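Local coordinates for transcription regulator AcaB (Escherichia coli, PDB 6N8B), which regulates transcription and plays a crucial role in the conjugation of IncC plasmids, at residues L73-T87 with Q119-L133. Residues are numbered along the deposited sequence; the frame is centred on the assembly and turned at random.
Sequences LEHISKVSEDLDKAT and QVAQFAHLIRKLDTL
K129 reaches from helix 118-142 to two partners on helix 62-96, and this is the polar part of the interface. Its NZ donates to S80 OG at 3.0 Å and to D84 OD1, also at 3.0 Å, the latter within a salt bridge. OD1 is met on its syn side, but 31° out of the carboxylate plane, and D84 OD2 adds a weak bond to the same nitrogen. Bends at chi2 and chi3 carry the lysine chain across to S80 and D84, where S80 OG, anti to its own backbone N (chi1 180°), meets NZ.

The apolar part centres on L126, a knob in the hole formed by I76, V79, S80 and L83. Its CD2 lies against the S80 backbone, 3.5 Å from CA, and also meets L83 CD1; its CD1 turns to V79 CG1 at 3.9 Å. Two helical turns on, L133 splits its branches: CD2 touches A86 CB and L83 CD2, whereas CD1 packs on the backbone of T87. W158 of helix 148-182 also touches L83, A86 and L133.

At the other end, two glutamines rest on aliphatic groups. Q122 crosses I76 at about a right angle, CB and OE1 both 3.7 Å from CG2, and Q119, bent at chi2, brings NE2 to 3.6 Å from L73 CD1.

The segment axes run nearly parallel, 20° apart and 10.0 Å at closest approach, within a helical bundle. Aliphatic packing therefore joins the helices, and at its partly exposed edge the shared ammonium ties two successive turns of helix 62-96 to one lysine, probably favouring its charged form.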
loop_
_atom_site.group_PDB
_atom_site.type_symbol
_atom_site.label_atom_id
_atom_site.label_comp_id
_atom_site.label_asym_id
_atom_site.label_seq_id
_atom_site.Cartn_x
_atom_site.Cartn_y
_atom_site.Cartn_z
ATOM N N LEU A 73 -4.090 -10.084 3.937
ATOM C CA LEU A 73 -2.677 -10.154 4.268
ATOM C C LEU A 73 -1.877 -10.962 3.263
ATOM O O LEU A 73 -0.650 -10.854 3.261
ATOM C CB LEU A 73 -2.480 -10.709 5.686
ATOM C CG LEU A 73 -2.868 -9.802 6.875
ATOM C CD1 LEU A 73 -4.366 -9.536 7.051
ATOM C CD2 LEU A 73 -2.275 -10.342 8.174
ATOM N N GLU A 74 -2.527 -11.725 2.384
ATOM C CA GLU A 74 -1.801 -12.324 1.270
ATOM C C GLU A 74 -1.406 -11.278 0.239
ATOM O O GLU A 74 -0.267 -11.266 -0.245
ATOM C CB GLU A 74 -2.633 -13.424 0.613
ATOM C CG GLU A 74 -2.415 -14.808 1.206
ATOM C CD GLU A 74 -3.505 -15.791 0.808
ATOM O OE1 GLU A 74 -4.248 -15.491 -0.151
ATOM O OE2 GLU A 74 -3.633 -16.852 1.463
ATOM N N HIS A 75 -2.351 -10.424 -0.152
ATOM C CA HIS A 75 -2.032 -9.395 -1.133
ATOM C C HIS A 75 -0.939 -8.476 -0.610
ATOM O O HIS A 75 -0.011 -8.113 -1.344
ATOM C CB HIS A 75 -3.299 -8.647 -1.520
ATOM C CG HIS A 75 -4.191 -9.489 -2.367
ATOM N ND1 HIS A 75 -3.735 -10.103 -3.511
ATOM C CD2 HIS A 75 -5.477 -9.878 -2.207
ATOM C CE1 HIS A 75 -4.711 -10.824 -4.034
ATOM N NE2 HIS A 75 -5.782 -10.691 -3.272
ATOM N N ILE A 76 -1.026 -8.107 0.666
ATOM C CA ILE A 76 0.035 -7.324 1.278
ATOM C C ILE A 76 1.329 -8.131 1.267
ATOM O O ILE A 76 2.417 -7.589 1.039
ATOM C CB ILE A 76 -0.384 -6.905 2.697
ATOM C CG1 ILE A 76 -1.555 -5.924 2.622
ATOM C CG2 ILE A 76 0.769 -6.259 3.431
ATOM C CD1 ILE A 76 -2.096 -5.526 3.967
ATOM N N SER A 77 1.230 -9.447 1.472
ATOM C CA SER A 77 2.440 -10.261 1.483
ATOM C C SER A 77 3.054 -10.396 0.100
ATOM O O SER A 77 4.278 -10.301 -0.032
ATOM C CB SER A 77 2.162 -11.666 2.024
ATOM O OG SER A 77 1.237 -11.646 3.088
ATOM N N LYS A 78 2.231 -10.566 -0.938
ATOM C CA LYS A 78 2.782 -10.762 -2.276
ATOM C C LYS A 78 3.508 -9.518 -2.768
ATOM O O LYS A 78 4.592 -9.622 -3.355
ATOM C CB LYS A 78 1.683 -11.170 -3.254
ATOM C CG LYS A 78 2.153 -11.223 -4.691
ATOM C CD LYS A 78 3.005 -12.454 -4.933
ATOM C CE LYS A 78 3.512 -12.480 -6.357
ATOM N NZ LYS A 78 4.726 -13.317 -6.464
ATOM N N VAL A 79 2.946 -8.333 -2.516
ATOM C CA VAL A 79 3.661 -7.101 -2.843
ATOM C C VAL A 79 4.940 -6.999 -2.025
ATOM O O VAL A 79 6.002 -6.639 -2.547
ATOM C CB VAL A 79 2.750 -5.878 -2.627
ATOM C CG1 VAL A 79 3.521 -4.593 -2.893
ATOM C CG2 VAL A 79 1.536 -5.965 -3.528
ATOM N N SER A 80 4.864 -7.331 -0.733
ATOM C CA SER A 80 6.053 -7.297 0.113
ATOM C C SER A 80 7.104 -8.279 -0.386
ATOM O O SER A 80 8.306 -7.988 -0.355
ATOM C CB SER A 80 5.676 -7.601 1.561
ATOM O OG SER A 80 6.824 -7.573 2.391
ATOM N N GLU A 81 6.665 -9.450 -0.839
ATOM C CA GLU A 81 7.589 -10.462 -1.328
ATOM C C GLU A 81 8.286 -10.007 -2.606
ATOM O O GLU A 81 9.486 -10.249 -2.784
ATOM C CB GLU A 81 6.821 -11.761 -1.557
ATOM C CG GLU A 81 6.397 -12.449 -0.270
ATOM C CD GLU A 81 5.330 -13.508 -0.493
ATOM O OE1 GLU A 81 4.637 -13.862 0.484
ATOM O OE2 GLU A 81 5.200 -14.003 -1.634
ATOM N N ASP A 82 7.557 -9.331 -3.502
ATOM C CA ASP A 82 8.142 -8.946 -4.785
ATOM C C ASP A 82 9.030 -7.714 -4.694
ATOM O O ASP A 82 9.949 -7.568 -5.507
ATOM C CB ASP A 82 7.049 -8.696 -5.825
ATOM C CG ASP A 82 6.206 -9.921 -6.095
ATOM O OD1 ASP A 82 6.659 -11.042 -5.776
ATOM O OD2 ASP A 82 5.096 -9.762 -6.642
ATOM N N LEU A 83 8.801 -6.827 -3.722
ATOM C CA LEU A 83 9.768 -5.758 -3.498
ATOM C C LEU A 83 11.051 -6.298 -2.887
ATOM O O LEU A 83 12.145 -5.828 -3.219
ATOM C CB LEU A 83 9.178 -4.667 -2.602
ATOM C CG LEU A 83 7.937 -3.927 -3.092
ATOM C CD1 LEU A 83 7.064 -3.522 -1.929
ATOM C CD2 LEU A 83 8.346 -2.711 -3.885
ATOM N N ASP A 84 10.941 -7.304 -2.018
ATOM C CA ASP A 84 12.136 -7.909 -1.440
ATOM C C ASP A 84 12.994 -8.557 -2.517
ATOM O O ASP A 84 14.225 -8.452 -2.486
ATOM C CB ASP A 84 11.750 -8.926 -0.365
ATOM C CG ASP A 84 11.337 -8.266 0.941
ATOM O OD1 ASP A 84 11.653 -7.068 1.134
ATOM O OD2 ASP A 84 10.702 -8.944 1.778
ATOM N N LYS A 85 12.362 -9.215 -3.491
ATOM C CA LYS A 85 13.135 -9.897 -4.520
ATOM C C LYS A 85 13.683 -8.907 -5.541
ATOM O O LYS A 85 14.809 -9.072 -6.023
ATOM C CB LYS A 85 12.270 -10.954 -5.211
ATOM C CG LYS A 85 13.055 -12.125 -5.785
ATOM C CD LYS A 85 12.323 -12.771 -6.954
ATOM C CE LYS A 85 12.901 -14.142 -7.283
ATOM N NZ LYS A 85 14.368 -14.089 -7.533
ATOM N N ALA A 86 12.911 -7.868 -5.866
ATOM C CA ALA A 86 13.436 -6.792 -6.699
ATOM C C ALA A 86 14.591 -6.079 -6.009
ATOM O O ALA A 86 15.617 -5.792 -6.638
ATOM C CB ALA A 86 12.322 -5.807 -7.049
ATOM N N THR A 87 14.440 -5.785 -4.714
ATOM C CA THR A 87 15.524 -5.173 -3.953
ATOM C C THR A 87 16.769 -6.050 -3.965
ATOM O O THR A 87 17.891 -5.547 -4.087
ATOM C CB THR A 87 15.071 -4.908 -2.517
ATOM O OG1 THR A 87 13.761 -4.324 -2.526
ATOM C CG2 THR A 87 16.028 -3.972 -1.814
ATOM N N GLN A 119 -2.124 -4.057 9.811
ATOM C CA GLN A 119 -2.176 -3.970 8.353
ATOM C C GLN A 119 -1.820 -2.574 7.851
ATOM O O GLN A 119 -1.217 -2.442 6.778
ATOM C CB GLN A 119 -3.547 -4.410 7.835
ATOM C CG GLN A 119 -3.879 -5.882 8.087
ATOM C CD GLN A 119 -4.273 -6.188 9.517
ATOM O OE1 GLN A 119 -4.773 -5.324 10.236
ATOM N NE2 GLN A 119 -4.039 -7.426 9.939
ATOM N N VAL A 120 -2.178 -1.523 8.593
ATOM C CA VAL A 120 -1.747 -0.181 8.208
ATOM C C VAL A 120 -0.231 -0.059 8.309
ATOM O O VAL A 120 0.409 0.598 7.480
ATOM C CB VAL A 120 -2.461 0.887 9.055
ATOM C CG1 VAL A 120 -2.122 2.280 8.552
ATOM C CG2 VAL A 120 -3.956 0.664 9.014
ATOM N N ALA A 121 0.367 -0.684 9.327
ATOM C CA ALA A 121 1.820 -0.671 9.448
ATOM C C ALA A 121 2.477 -1.323 8.241
ATOM O O ALA A 121 3.481 -0.817 7.727
ATOM C CB ALA A 121 2.257 -1.372 10.731
ATOM N N GLN A 122 1.917 -2.436 7.761
ATOM C CA GLN A 122 2.552 -3.146 6.658
ATOM C C GLN A 122 2.424 -2.371 5.356
ATOM O O GLN A 122 3.360 -2.352 4.552
ATOM C CB GLN A 122 1.945 -4.537 6.503
ATOM C CG GLN A 122 1.853 -5.309 7.794
ATOM C CD GLN A 122 1.020 -6.566 7.669
ATOM O OE1 GLN A 122 -0.029 -6.568 7.022
ATOM N NE2 GLN A 122 1.479 -7.645 8.293
ATOM N N PHE A 123 1.281 -1.717 5.131
ATOM C CA PHE A 123 1.162 -0.867 3.952
ATOM C C PHE A 123 2.126 0.307 4.027
ATOM O O PHE A 123 2.796 0.634 3.042
ATOM C CB PHE A 123 -0.272 -0.368 3.791
ATOM C CG PHE A 123 -0.510 0.350 2.496
ATOM C CD1 PHE A 123 -0.795 -0.355 1.341
ATOM C CD2 PHE A 123 -0.437 1.731 2.431
ATOM C CE1 PHE A 123 -1.009 0.302 0.145
ATOM C CE2 PHE A 123 -0.651 2.395 1.238
ATOM C CZ PHE A 123 -0.938 1.679 0.093
ATOM N N ALA A 124 2.208 0.952 5.193
ATOM C CA ALA A 124 3.193 2.009 5.381
ATOM C C ALA A 124 4.606 1.469 5.257
ATOM O O ALA A 124 5.508 2.183 4.806
ATOM C CB ALA A 124 2.998 2.683 6.737
ATOM N N HIS A 125 4.823 0.212 5.637
ATOM C CA HIS A 125 6.156 -0.342 5.467
ATOM C C HIS A 125 6.413 -0.732 4.020
ATOM O O HIS A 125 7.561 -0.694 3.574
ATOM C CB HIS A 125 6.348 -1.546 6.390
ATOM C CG HIS A 125 7.777 -1.967 6.535
ATOM N ND1 HIS A 125 8.692 -1.248 7.273
ATOM C CD2 HIS A 125 8.454 -3.020 6.019
ATOM C CE1 HIS A 125 9.869 -1.847 7.214
ATOM N NE2 HIS A 125 9.752 -2.923 6.459
ATOM N N LEU A 126 5.359 -1.043 3.259
ATOM C CA LEU A 126 5.510 -1.252 1.820
ATOM C C LEU A 126 5.973 0.018 1.118
ATOM O O LEU A 126 6.785 -0.040 0.186
ATOM C CB LEU A 126 4.198 -1.746 1.213
ATOM C CG LEU A 126 3.851 -3.196 1.540
ATOM C CD1 LEU A 126 2.617 -3.633 0.786
ATOM C CD2 LEU A 126 5.025 -4.083 1.202
ATOM N N ILE A 127 5.449 1.171 1.533
ATOM C CA ILE A 127 5.846 2.429 0.912
ATOM C C ILE A 127 7.324 2.696 1.158
ATOM O O ILE A 127 8.032 3.217 0.287
ATOM C CB ILE A 127 4.960 3.574 1.433
ATOM C CG1 ILE A 127 3.493 3.280 1.115
ATOM C CG2 ILE A 127 5.401 4.912 0.850
ATOM C CD1 ILE A 127 2.598 4.488 1.179
ATOM N N ARG A 128 7.819 2.322 2.340
ATOM C CA ARG A 128 9.237 2.494 2.632
ATOM C C ARG A 128 10.091 1.607 1.736
ATOM O O ARG A 128 11.106 2.052 1.188
ATOM C CB ARG A 128 9.511 2.202 4.110
ATOM C CG ARG A 128 10.922 1.706 4.420
ATOM C CD ARG A 128 11.976 2.775 4.148
ATOM N NE ARG A 128 11.619 4.081 4.681
ATOM C CZ ARG A 128 12.018 4.534 5.864
ATOM N NH1 ARG A 128 12.773 3.777 6.652
ATOM N NH2 ARG A 128 11.656 5.748 6.268
ATOM N N LYS A 129 9.706 0.339 1.584
ATOM C CA LYS A 129 10.495 -0.546 0.736
ATOM C C LYS A 129 10.436 -0.121 -0.724
ATOM O O LYS A 129 11.379 -0.376 -1.479
ATOM C CB LYS A 129 10.055 -1.998 0.918
ATOM C CG LYS A 129 9.719 -2.315 2.355
ATOM C CD LYS A 129 10.159 -3.708 2.757
ATOM C CE LYS A 129 9.406 -4.787 2.025
ATOM N NZ LYS A 129 9.396 -6.036 2.842
ATOM N N LEU A 130 9.362 0.555 -1.130
ATOM C CA LEU A 130 9.340 1.161 -2.454
ATOM C C LEU A 130 10.292 2.349 -2.516
ATOM O O LEU A 130 11.007 2.529 -3.509
ATOM C CB LEU A 130 7.912 1.579 -2.806
ATOM C CG LEU A 130 7.690 2.555 -3.958
ATOM C CD1 LEU A 130 7.841 1.823 -5.263
ATOM C CD2 LEU A 130 6.321 3.200 -3.879
ATOM N N ASP A 131 10.319 3.169 -1.461
ATOM C CA ASP A 131 11.271 4.274 -1.408
ATOM C C ASP A 131 12.701 3.766 -1.554
ATOM O O ASP A 131 13.497 4.329 -2.315
ATOM C CB ASP A 131 11.101 5.040 -0.094
ATOM C CG ASP A 131 11.635 6.458 -0.167
ATOM O OD1 ASP A 131 11.713 7.009 -1.284
ATOM O OD2 ASP A 131 11.971 7.028 0.893
ATOM N N THR A 132 13.031 2.678 -0.857
ATOM C CA THR A 132 14.365 2.102 -0.978
ATOM C C THR A 132 14.611 1.580 -2.387
ATOM O O THR A 132 15.676 1.823 -2.967
ATOM C CB THR A 132 14.546 0.983 0.050
ATOM O OG1 THR A 132 14.561 1.542 1.369
ATOM C CG2 THR A 132 15.851 0.231 -0.192
ATOM N N LEU A 133 13.630 0.874 -2.958
ATOM C CA LEU A 133 13.789 0.341 -4.307
ATOM C C LEU A 133 14.027 1.458 -5.317
ATOM O O LEU A 133 14.868 1.325 -6.212
ATOM C CB LEU A 133 12.559 -0.475 -4.694
ATOM C CG LEU A 133 12.730 -1.306 -5.964
ATOM C CD1 LEU A 133 13.873 -2.285 -5.756
ATOM C CD2 LEU A 133 11.450 -2.039 -6.311
#